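Local coordinates for putative glycosyl hydrolase (PDB 3K11), which is a putative glycoside hydrolase of family 88, probably cleaving glycosidic linkages in carbohydrates, although its substrate is not apparent from the structure alone, at the interface of chains A and B. Sequence-based numbering; all coordinates share one arbitrary frame. Chains: chain A/B, Putative glycosyl hydrolase.

The interface of chains A and B. Residues chain A 195, 253, 255-258, 260, 382; chain B 346, 348-349.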
ATOM      1  N   GLN A 195      -8.955 -27.297   8.172  1.00 25.11           N
ATOM      2  CA  GLN A 195      -9.775 -27.193   9.348  1.00 22.73           C
ATOM      3  C   GLN A 195     -11.166 -27.703   8.955  1.00 22.43           C
ATOM      4  O   GLN A 195     -11.501 -27.782   7.762  1.00 23.68           O
ATOM      5  CB  GLN A 195      -9.916 -25.750   9.813  1.00 24.32           C
ATOM      6  CG  GLN A 195      -8.598 -25.052  10.217  1.00 22.95           C
ATOM      7  CD  GLN A 195      -7.984 -25.544  11.532  1.00 23.76           C
ATOM      8  OE1 GLN A 195      -8.641 -26.253  12.324  1.00 24.42           O
ATOM      9  NE2 GLN A 195      -6.699 -25.168  11.774  1.00 24.44           N
ATOM     10  N   VAL A 253     -12.822 -20.201   7.454  1.00 21.47           N
ATOM     11  CA  VAL A 253     -13.084 -21.304   8.381  1.00 24.12           C
ATOM     12  C   VAL A 253     -14.308 -20.967   9.216  1.00 25.91           C
ATOM     13  O   VAL A 253     -14.355 -19.965   9.928  1.00 23.61           O
ATOM     14  CB  VAL A 253     -11.863 -21.582   9.304  1.00 22.64           C
ATOM     15  CG1 VAL A 253     -12.192 -22.693  10.328  1.00 20.12           C
ATOM     16  CG2 VAL A 253     -10.638 -21.990   8.400  1.00 22.23           C
ATOM     17  N   SER A 255     -15.709 -21.927  11.978  1.00 22.75           N
ATOM     18  CA  SER A 255     -15.637 -21.709  13.424  1.00 24.92           C
ATOM     19  C   SER A 255     -14.931 -20.441  13.861  1.00 24.79           C
ATOM     20  O   SER A 255     -15.091 -19.995  15.018  1.00 25.49           O
ATOM     21  CB  SER A 255     -14.956 -22.864  14.119  1.00 25.93           C
ATOM     22  OG  SER A 255     -13.560 -22.935  13.847  1.00 24.01           O
ATOM     23  N   SER A 256     -14.124 -19.876  12.985  1.00 25.93           N
ATOM     24  CA  SER A 256     -13.308 -18.728  13.377  1.00 23.97           C
ATOM     25  C   SER A 256     -14.133 -17.457  13.574  1.00 26.18           C
ATOM     26  O   SER A 256     -15.001 -17.142  12.777  1.00 27.70           O
ATOM     27  CB  SER A 256     -12.166 -18.458  12.384  1.00 24.83           C
ATOM     28  OG  SER A 256     -11.170 -19.470  12.427  1.00 24.10           O
ATOM     29  N   THR A 257     -13.827 -16.704  14.621  1.00 24.32           N
ATOM     30  CA  THR A 257     -14.594 -15.529  14.947  1.00 24.62           C
ATOM     31  C   THR A 257     -14.149 -14.309  14.146  1.00 27.48           C
ATOM     32  O   THR A 257     -14.865 -13.327  14.088  1.00 29.33           O
ATOM     33  CB  THR A 257     -14.572 -15.266  16.481  1.00 24.94           C
ATOM     34  OG1 THR A 257     -13.215 -15.255  16.922  1.00 25.33           O
ATOM     35  CG2 THR A 257     -15.325 -16.395  17.265  1.00 26.55           C
ATOM     36  N   ASP A 258     -12.954 -14.351  13.565  1.00 23.32           N
ATOM     37  CA  ASP A 258     -12.469 -13.378  12.590  1.00 22.80           C
ATOM     38  C   ASP A 258     -12.019 -14.201  11.410  1.00 23.79           C
ATOM     39  O   ASP A 258     -11.681 -15.377  11.562  1.00 23.50           O
ATOM     40  CB  ASP A 258     -11.245 -12.629  13.105  1.00 22.15           C
ATOM     41  CG  ASP A 258     -11.573 -11.464  13.978  1.00 29.15           C
ATOM     42  OD1 ASP A 258     -12.742 -11.091  14.131  1.00 27.84           O
ATOM     43  OD2 ASP A 258     -10.623 -10.884  14.511  1.00 27.81           O
ATOM     44  N   PRO A 260      -9.365 -13.762   8.624  1.00 24.78           N
ATOM     45  CA  PRO A 260      -8.238 -13.051   7.983  1.00 23.50           C
ATOM     46  C   PRO A 260      -8.204 -13.232   6.478  1.00 23.01           C
ATOM     47  O   PRO A 260      -8.580 -14.277   5.960  1.00 26.08           O
ATOM     48  CB  PRO A 260      -7.013 -13.712   8.614  1.00 24.19           C
ATOM     49  CG  PRO A 260      -7.479 -14.247   9.928  1.00 24.25           C
ATOM     50  CD  PRO A 260      -8.886 -14.726   9.648  1.00 25.41           C
ATOM     51  N   PHE A 382      -2.741 -19.071   7.303  1.00 23.78           N
ATOM     52  CA  PHE A 382      -3.148 -17.898   8.029  1.00 24.88           C
ATOM     53  C   PHE A 382      -1.957 -17.032   8.463  1.00 22.66           C
ATOM     54  O   PHE A 382      -1.976 -16.353   9.477  1.00 23.77           O
ATOM     55  CB  PHE A 382      -4.070 -18.288   9.188  1.00 23.74           C
ATOM     56  CG  PHE A 382      -5.374 -18.777   8.699  1.00 23.10           C
ATOM     57  CD1 PHE A 382      -6.252 -17.896   8.089  1.00 25.87           C
ATOM     58  CD2 PHE A 382      -5.691 -20.099   8.735  1.00 24.36           C
ATOM     59  CE1 PHE A 382      -7.429 -18.339   7.539  1.00 25.59           C
ATOM     60  CE2 PHE A 382      -6.852 -20.526   8.204  1.00 26.30           C
ATOM     61  CZ  PHE A 382      -7.725 -19.655   7.631  1.00 23.27           C
TER
ATOM     62  N   ASP B 346      -9.434 -15.671  18.114  1.00 25.62           N
ATOM     63  CA  ASP B 346      -9.469 -17.000  17.572  1.00 23.44           C
ATOM     64  C   ASP B 346      -8.113 -17.622  17.313  1.00 23.19           C
ATOM     65  O   ASP B 346      -7.227 -17.023  16.687  1.00 22.54           O
ATOM     66  CB  ASP B 346     -10.248 -16.927  16.260  1.00 24.73           C
ATOM     67  CG  ASP B 346     -10.614 -18.264  15.726  1.00 29.11           C
ATOM     68  OD1 ASP B 346     -11.578 -18.911  16.254  1.00 26.76           O
ATOM     69  OD2 ASP B 346      -9.938 -18.653  14.754  1.00 23.95           O
ATOM     70  N   ILE B 348      -7.352 -20.396  15.438  1.00 23.22           N
ATOM     71  CA  ILE B 348      -7.101 -20.836  14.068  1.00 23.35           C
ATOM     72  C   ILE B 348      -6.639 -19.615  13.252  1.00 24.03           C
ATOM     73  O   ILE B 348      -5.652 -19.656  12.460  1.00 23.51           O
ATOM     74  CB  ILE B 348      -8.358 -21.471  13.414  1.00 22.73           C
ATOM     75  CG1 ILE B 348      -8.691 -22.832  14.044  1.00 22.91           C
ATOM     76  CG2 ILE B 348      -8.119 -21.638  11.916  1.00 23.40           C
ATOM     77  CD1 ILE B 348     -10.093 -23.412  13.687  1.00 21.63           C
ATOM     78  N   ALA B 349      -7.314 -18.497  13.457  1.00 24.15           N
ATOM     79  CA  ALA B 349      -7.000 -17.289  12.706  1.00 21.22           C
ATOM     80  C   ALA B 349      -5.671 -16.642  13.077  1.00 22.78           C
ATOM     81  O   ALA B 349      -4.958 -16.164  12.203  1.00 24.83           O
ATOM     82  CB  ALA B 349      -8.147 -16.246  12.818  1.00 21.84           C
TER
HETATM   83  O   HOH W   1      -4.238 -14.802   9.896  1.00 21.09           O
HETATM   84  O   HOH W   2     -10.925 -13.617  16.668  1.00 21.95           O
HETATM   85  O   HOH W   3     -12.183 -21.492  15.849  1.00 26.59           O
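B:Asp346, the residue preceding helix 347-362, caps its first turn, and B:Ile348 and B:Ala349 in that turn lie against chain A, where A:Ser255, A:Ser256 and A:Thr257 follow strand 251-253 as a loop in extended and turn-like conformations. The contact, part of a deposited pairing that is not an exact two-fold and may not be the biological one, illustrates how a helix N-cap can serve two chains at once. B:Asp346, its CG anti to the backbone N (chi1 -168°), turns its carboxylate back over the helix start, and OD2 accepts from B:Ala349 N at 2.9 Å on the anti side. B:Asp346 OD2 also accepts from A:Ser256 OG, the hydroxyl, at 2.8 Å, from 43° above the carboxylate plane. The other oxygen, OD1, is linked through a water to A:Ser255 OG, and a second water joins the backbone N of B:Asp346 to A:Thr257 OG1. An alanine in place of B:Asp346 would probably leave A:Ser256 OG and B:Ala349 N without their shared acceptor, and the water bridge to A:Ser255 without its anchor. Beside this polar cluster B:Ile348 meets A:Gln195 tip to tip, its CD1 lying 3.5 Å from the amide oxygen OE1 and 4.0 Å from A:Val253 CG1. B:Ala349 rests its CB 3.6 Å from A:Pro260 CG, while its carbonyl reaches that of A:Phe382 through a water. The patch thus sets one helix N-terminus of chain B against chain A loops and the end of strand 251-253.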